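Local atomic coordinates of serine protease inhibitor 2 (Anopheles gambiae, PDB entry 3PZF), a protein that inhibits CLIP-domain serine proteases, CLIPB9 among them, and so restrains phenoloxidase activation and melanization in the mosquito immune response. Residues Y89-L94 / A128-H133; L244-I249 / F376-E381. All coordinates share one frame; numbering follows the deposited sequence.

Interaction 1: residues Y89-L94 / A128-H133; sequences YYKQLL and ANTHYH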
# COMPACT_ATOMS: atom_id res chain seq x y z
N TYR A 89 -13.56 -9.96 -8.78
CA TYR A 89 -12.19 -9.51 -9.01
C TYR A 89 -11.52 -9.12 -7.72
O TYR A 89 -10.45 -9.65 -7.38
CB TYR A 89 -12.18 -8.29 -9.94
CG TYR A 89 -10.79 -7.76 -10.25
CD1 TYR A 89 -9.96 -8.45 -11.12
CD2 TYR A 89 -10.34 -6.58 -9.71
CE1 TYR A 89 -8.71 -7.99 -11.42
CE2 TYR A 89 -9.06 -6.10 -10.00
CZ TYR A 89 -8.26 -6.81 -10.88
OH TYR A 89 -6.99 -6.38 -11.20
N TYR A 90 -12.09 -8.15 -7.01
CA TYR A 90 -11.46 -7.68 -5.78
C TYR A 90 -11.45 -8.78 -4.73
O TYR A 90 -10.51 -8.89 -3.96
CB TYR A 90 -12.09 -6.38 -5.26
CG TYR A 90 -11.64 -5.22 -6.08
CD1 TYR A 90 -10.31 -4.81 -6.03
CD2 TYR A 90 -12.49 -4.57 -6.96
CE1 TYR A 90 -9.86 -3.77 -6.79
CE2 TYR A 90 -12.05 -3.50 -7.72
CZ TYR A 90 -10.72 -3.12 -7.64
OH TYR A 90 -10.21 -2.07 -8.36
N LYS A 91 -12.47 -9.62 -4.73
CA LYS A 91 -12.52 -10.70 -3.76
C LYS A 91 -11.36 -11.69 -4.01
O LYS A 91 -10.72 -12.17 -3.08
CB LYS A 91 -13.87 -11.40 -3.85
CG LYS A 91 -14.08 -12.48 -2.82
CD LYS A 91 -15.50 -13.09 -2.96
CE LYS A 91 -15.50 -14.55 -2.58
NZ LYS A 91 -15.43 -14.73 -1.11
N GLN A 92 -11.12 -12.00 -5.28
CA GLN A 92 -10.07 -12.95 -5.64
C GLN A 92 -8.71 -12.40 -5.22
O GLN A 92 -7.90 -13.11 -4.63
CB GLN A 92 -10.06 -13.21 -7.14
CG GLN A 92 -8.81 -13.97 -7.59
CD GLN A 92 -8.79 -14.33 -9.07
OE1 GLN A 92 -7.89 -15.03 -9.53
NE2 GLN A 92 -9.78 -13.86 -9.82
N LEU A 93 -8.47 -11.13 -5.56
CA LEU A 93 -7.18 -10.49 -5.22
C LEU A 93 -6.98 -10.37 -3.69
O LEU A 93 -5.87 -10.56 -3.21
CB LEU A 93 -7.07 -9.11 -5.86
CG LEU A 93 -6.48 -9.04 -7.29
CD1 LEU A 93 -7.25 -9.93 -8.27
CD2 LEU A 93 -6.52 -7.61 -7.77
N LEU A 94 -8.04 -10.05 -2.95
CA LEU A 94 -7.94 -9.95 -1.49
C LEU A 94 -7.58 -11.31 -0.91
O LEU A 94 -6.75 -11.42 -0.02
CB LEU A 94 -9.26 -9.50 -0.85
CG LEU A 94 -9.43 -8.00 -0.77
CD1 LEU A 94 -10.89 -7.67 -0.46
CD2 LEU A 94 -8.47 -7.41 0.30
N ALA A 128 -20.06 -5.99 1.91
CA ALA A 128 -18.78 -5.46 2.36
C ALA A 128 -17.93 -6.57 2.98
O ALA A 128 -16.76 -6.70 2.65
CB ALA A 128 -19.00 -4.32 3.35
N ASN A 129 -18.55 -7.38 3.84
CA ASN A 129 -17.88 -8.50 4.51
C ASN A 129 -17.45 -9.59 3.52
O ASN A 129 -16.33 -10.09 3.59
CB ASN A 129 -18.80 -9.17 5.56
CG ASN A 129 -19.32 -8.20 6.63
OD1 ASN A 129 -18.78 -7.12 6.83
ND2 ASN A 129 -20.37 -8.63 7.34
N THR A 130 -18.36 -9.97 2.62
CA THR A 130 -18.14 -11.13 1.75
C THR A 130 -17.10 -10.87 0.66
O THR A 130 -16.16 -11.65 0.50
CB THR A 130 -19.47 -11.60 1.10
OG1 THR A 130 -20.34 -12.09 2.12
CG2 THR A 130 -19.23 -12.69 0.08
N HIS A 131 -17.28 -9.77 -0.08
CA HIS A 131 -16.45 -9.52 -1.25
C HIS A 131 -15.23 -8.64 -0.95
O HIS A 131 -14.22 -8.76 -1.62
CB HIS A 131 -17.26 -8.87 -2.36
CG HIS A 131 -18.49 -9.64 -2.74
ND1 HIS A 131 -18.47 -10.69 -3.64
CD2 HIS A 131 -19.79 -9.51 -2.35
CE1 HIS A 131 -19.69 -11.17 -3.79
NE2 HIS A 131 -20.51 -10.47 -3.01
N TYR A 132 -15.33 -7.75 0.03
CA TYR A 132 -14.28 -6.74 0.25
C TYR A 132 -13.62 -6.89 1.60
O TYR A 132 -12.73 -6.12 1.95
CB TYR A 132 -14.86 -5.33 0.07
CG TYR A 132 -15.50 -5.15 -1.29
CD1 TYR A 132 -14.71 -5.01 -2.44
CD2 TYR A 132 -16.89 -5.14 -1.45
CE1 TYR A 132 -15.28 -4.86 -3.69
CE2 TYR A 132 -17.47 -4.99 -2.69
CZ TYR A 132 -16.67 -4.85 -3.81
OH TYR A 132 -17.26 -4.70 -5.05
N HIS A 133 -14.05 -7.89 2.35
CA HIS A 133 -13.48 -8.16 3.66
C HIS A 133 -13.37 -6.88 4.48
O HIS A 133 -12.35 -6.61 5.12
CB HIS A 133 -12.15 -8.89 3.47
CG HIS A 133 -12.33 -10.22 2.80
ND1 HIS A 133 -12.93 -11.28 3.44
CD2 HIS A 133 -12.07 -10.62 1.54
CE1 HIS A 133 -12.99 -12.31 2.60
NE2 HIS A 133 -12.48 -11.93 1.44

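Interaction 2: residues L244-I249 / F376-E381; sequences LAMYFI and FFIEDE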
# COMPACT_ATOMS: atom_id res chain seq x y z
N LEU A 244 4.70 -13.59 -2.83
CA LEU A 244 5.03 -12.18 -2.65
C LEU A 244 6.51 -11.93 -2.92
O LEU A 244 7.36 -12.80 -2.68
CB LEU A 244 4.74 -11.74 -1.21
CG LEU A 244 3.27 -11.87 -0.78
CD1 LEU A 244 3.18 -11.42 0.66
CD2 LEU A 244 2.38 -11.03 -1.68
N ALA A 245 6.82 -10.73 -3.41
CA ALA A 245 8.22 -10.30 -3.53
C ALA A 245 8.32 -8.80 -3.31
O ALA A 245 7.36 -8.11 -3.53
CB ALA A 245 8.75 -10.67 -4.94
N MET A 246 9.46 -8.30 -2.82
CA MET A 246 9.66 -6.86 -2.73
C MET A 246 10.55 -6.43 -3.87
O MET A 246 11.63 -6.99 -4.08
CB MET A 246 10.28 -6.42 -1.39
CG MET A 246 10.47 -4.89 -1.32
SD MET A 246 10.99 -4.28 0.34
CE MET A 246 9.45 -4.26 1.26
N TYR A 247 10.13 -5.40 -4.59
CA TYR A 247 10.97 -4.82 -5.63
C TYR A 247 11.56 -3.51 -5.16
O TYR A 247 10.91 -2.78 -4.41
CB TYR A 247 10.16 -4.56 -6.89
CG TYR A 247 9.89 -5.76 -7.76
CD1 TYR A 247 8.78 -6.58 -7.54
CD2 TYR A 247 10.74 -6.08 -8.85
CE1 TYR A 247 8.51 -7.69 -8.37
CE2 TYR A 247 10.46 -7.17 -9.67
CZ TYR A 247 9.37 -7.98 -9.42
OH TYR A 247 9.13 -9.05 -10.29
N PHE A 248 12.80 -3.23 -5.58
CA PHE A 248 13.49 -1.98 -5.22
C PHE A 248 13.86 -1.29 -6.51
O PHE A 248 14.43 -1.92 -7.40
CB PHE A 248 14.78 -2.28 -4.43
CG PHE A 248 14.54 -3.04 -3.15
CD1 PHE A 248 14.44 -2.37 -1.94
CD2 PHE A 248 14.35 -4.42 -3.16
CE1 PHE A 248 14.18 -3.06 -0.77
CE2 PHE A 248 14.09 -5.12 -1.98
CZ PHE A 248 14.02 -4.44 -0.78
N ILE A 249 13.57 0.00 -6.62
CA ILE A 249 14.01 0.80 -7.77
C ILE A 249 14.95 1.88 -7.25
O ILE A 249 14.51 2.79 -6.54
CB ILE A 249 12.83 1.44 -8.50
CG1 ILE A 249 11.89 0.34 -9.03
CG2 ILE A 249 13.33 2.35 -9.64
CD1 ILE A 249 10.53 0.89 -9.61
N PHE A 376 10.34 1.31 -3.27
CA PHE A 376 10.12 -0.11 -3.15
C PHE A 376 8.62 -0.41 -3.25
O PHE A 376 7.79 0.49 -3.06
CB PHE A 376 10.68 -0.65 -1.83
CG PHE A 376 9.99 -0.09 -0.61
CD1 PHE A 376 10.49 1.06 0.04
CD2 PHE A 376 8.86 -0.71 -0.07
CE1 PHE A 376 9.84 1.58 1.16
CE2 PHE A 376 8.22 -0.19 1.06
CZ PHE A 376 8.71 0.96 1.67
N PHE A 377 8.30 -1.65 -3.58
CA PHE A 377 6.91 -2.10 -3.54
C PHE A 377 6.85 -3.61 -3.31
O PHE A 377 7.83 -4.32 -3.56
CB PHE A 377 6.09 -1.66 -4.79
CG PHE A 377 6.57 -2.20 -6.11
CD1 PHE A 377 7.52 -1.52 -6.86
CD2 PHE A 377 6.00 -3.36 -6.66
CE1 PHE A 377 7.92 -2.01 -8.11
CE2 PHE A 377 6.43 -3.84 -7.91
CZ PHE A 377 7.38 -3.15 -8.62
N ILE A 378 5.74 -4.07 -2.74
CA ILE A 378 5.54 -5.50 -2.55
C ILE A 378 4.39 -5.89 -3.43
O ILE A 378 3.34 -5.24 -3.39
CB ILE A 378 5.21 -5.81 -1.09
CG1 ILE A 378 6.43 -5.46 -0.21
CG2 ILE A 378 4.89 -7.33 -0.95
CD1 ILE A 378 6.17 -5.67 1.25
N GLU A 379 4.57 -6.95 -4.22
CA GLU A 379 3.53 -7.36 -5.16
C GLU A 379 3.16 -8.82 -4.96
O GLU A 379 4.00 -9.63 -4.57
CB GLU A 379 4.07 -7.10 -6.57
CG GLU A 379 3.58 -7.93 -7.70
CD GLU A 379 4.27 -7.51 -8.97
OE1 GLU A 379 4.23 -6.31 -9.28
OE2 GLU A 379 4.91 -8.36 -9.63
N ASP A 380 1.88 -9.13 -5.18
CA ASP A 380 1.39 -10.50 -5.35
C ASP A 380 1.78 -10.92 -6.77
O ASP A 380 1.25 -10.39 -7.74
CB ASP A 380 -0.14 -10.51 -5.15
CG ASP A 380 -0.76 -11.89 -5.33
OD1 ASP A 380 -0.16 -12.75 -6.02
OD2 ASP A 380 -1.85 -12.13 -4.77
N GLU A 381 2.75 -11.81 -6.90
CA GLU A 381 3.33 -12.11 -8.20
C GLU A 381 2.44 -13.05 -9.01
O GLU A 381 2.76 -13.35 -10.15
CB GLU A 381 4.70 -12.71 -8.05
CG GLU A 381 5.65 -11.77 -7.32
CD GLU A 381 7.07 -12.20 -7.48
OE1 GLU A 381 7.81 -11.51 -8.21
OE2 GLU A 381 7.42 -13.26 -6.92
O HOH W 1 6.78 -10.03 -10.18

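Interaction 1: residues Y89-L94 / A128-H133
K91 reaches H131 with CG anti to its own backbone N (chi1 -176°), which puts K91 CG 3.9 Å from H131 O. Its chi4 of 75° then folds NZ back to 3.6 Å from T130 O. The ammonium has its salt bridge with E95, one turn further along the same helix, and the same carboxylate oxygen accepts a hydrogen bond from H133 NE2. E95 thus bonds both K91 and H133, the residue that leaves helix 122-132 with positive phi. Midway along the chain, K91 CD lies 3.9 Å from H131 ND1, oblique to the imidazole. The backbones come close here too: K91 CA faces H131 O at 3.4 Å in a bent CH···O contact. H131 O is buried by the contact and has no hydrogen-bond partner in the model.

L94 and Y90 both meet Y132. L94 CD1 packs 3.4 Å from Y132 O and also meets the edge of the H133 ring at CD2 (3.8 Å), while Y90 CB sits 3.9 Å from ring atom CE1 of Y132.

The two helical segments run at 71° to each other, their axes 8.7 Å apart at the closest, and they belong to the helices serpin nomenclature calls D and E. Both tyrosines run on to helix 45-58, where they touch T53 and Y132 OH bonds E57; strand 134-139 follows at once in the chain, and its L136 touches A128.

Interaction 2: residues L244-I249 / F376-E381
Y247, E379 and E381 close on one water, which all three hold by hydrogen bonds. The water accepts from Y247 OH at 2.5 Å, lying at the edge of the phenol ring and in its plane. It gives its protons to the two carboxylates, to E379 OE2 at 2.6 Å and to E381 OE1 at 2.7 Å. The second oxygens of these acids form salt bridges, E379 with R21 and E381 with R236, which would offset the charge of two neighbouring carboxylates.

Beside this cluster, F377 CG sits between its backbone N and carbonyl carbon (chi1 62°). The ring takes Y247 CB over one face, with CB 3.6 Å from F377 CZ. The two aromatic planes are nearly parallel, 13° apart, but slid so far that the rings barely overlap.

The strands are antiparallel neighbours in sheet B of the serpin fold, between strands 232-238 and 386-392. A245 pairs with E379 and Y247 with F377 through two backbone hydrogen bonds each, the shortest from Y247 N to F377 O at 2.7 Å.

On the opposite face, the chain of M246 bends at chi3 and its CE meets I378 CG1 at 3.6 Å. The same methyl lies 3.8 Å from F376 CD2, and M246 SD stands 5.0 Å from the centroid of the F376 ring in an oblique Met-aromatic contact. M246 and I378 both also press on I339 of strand 332-341.

Overall arrangement
The two contacts follow one another along the chain, and their centres stand 21 Å apart. Their nearest atoms are about 5 Å apart, so the two do not touch, but helix 83-98 links them: D380 of interaction 2 hydrogen-bonds S96 on that helix, while L93 packs on L383 and T385 in the turn between strands 374-380 and 386-392. Interaction 1 joins two helices and is partly buried; interaction 2 is wholly buried. Neither contains the probable reactive bond K359-F360, in the unmodelled residues 355-362; interaction 2 lies against strand 332-341, which leads into the hinge region L344-A348 required for protease binding.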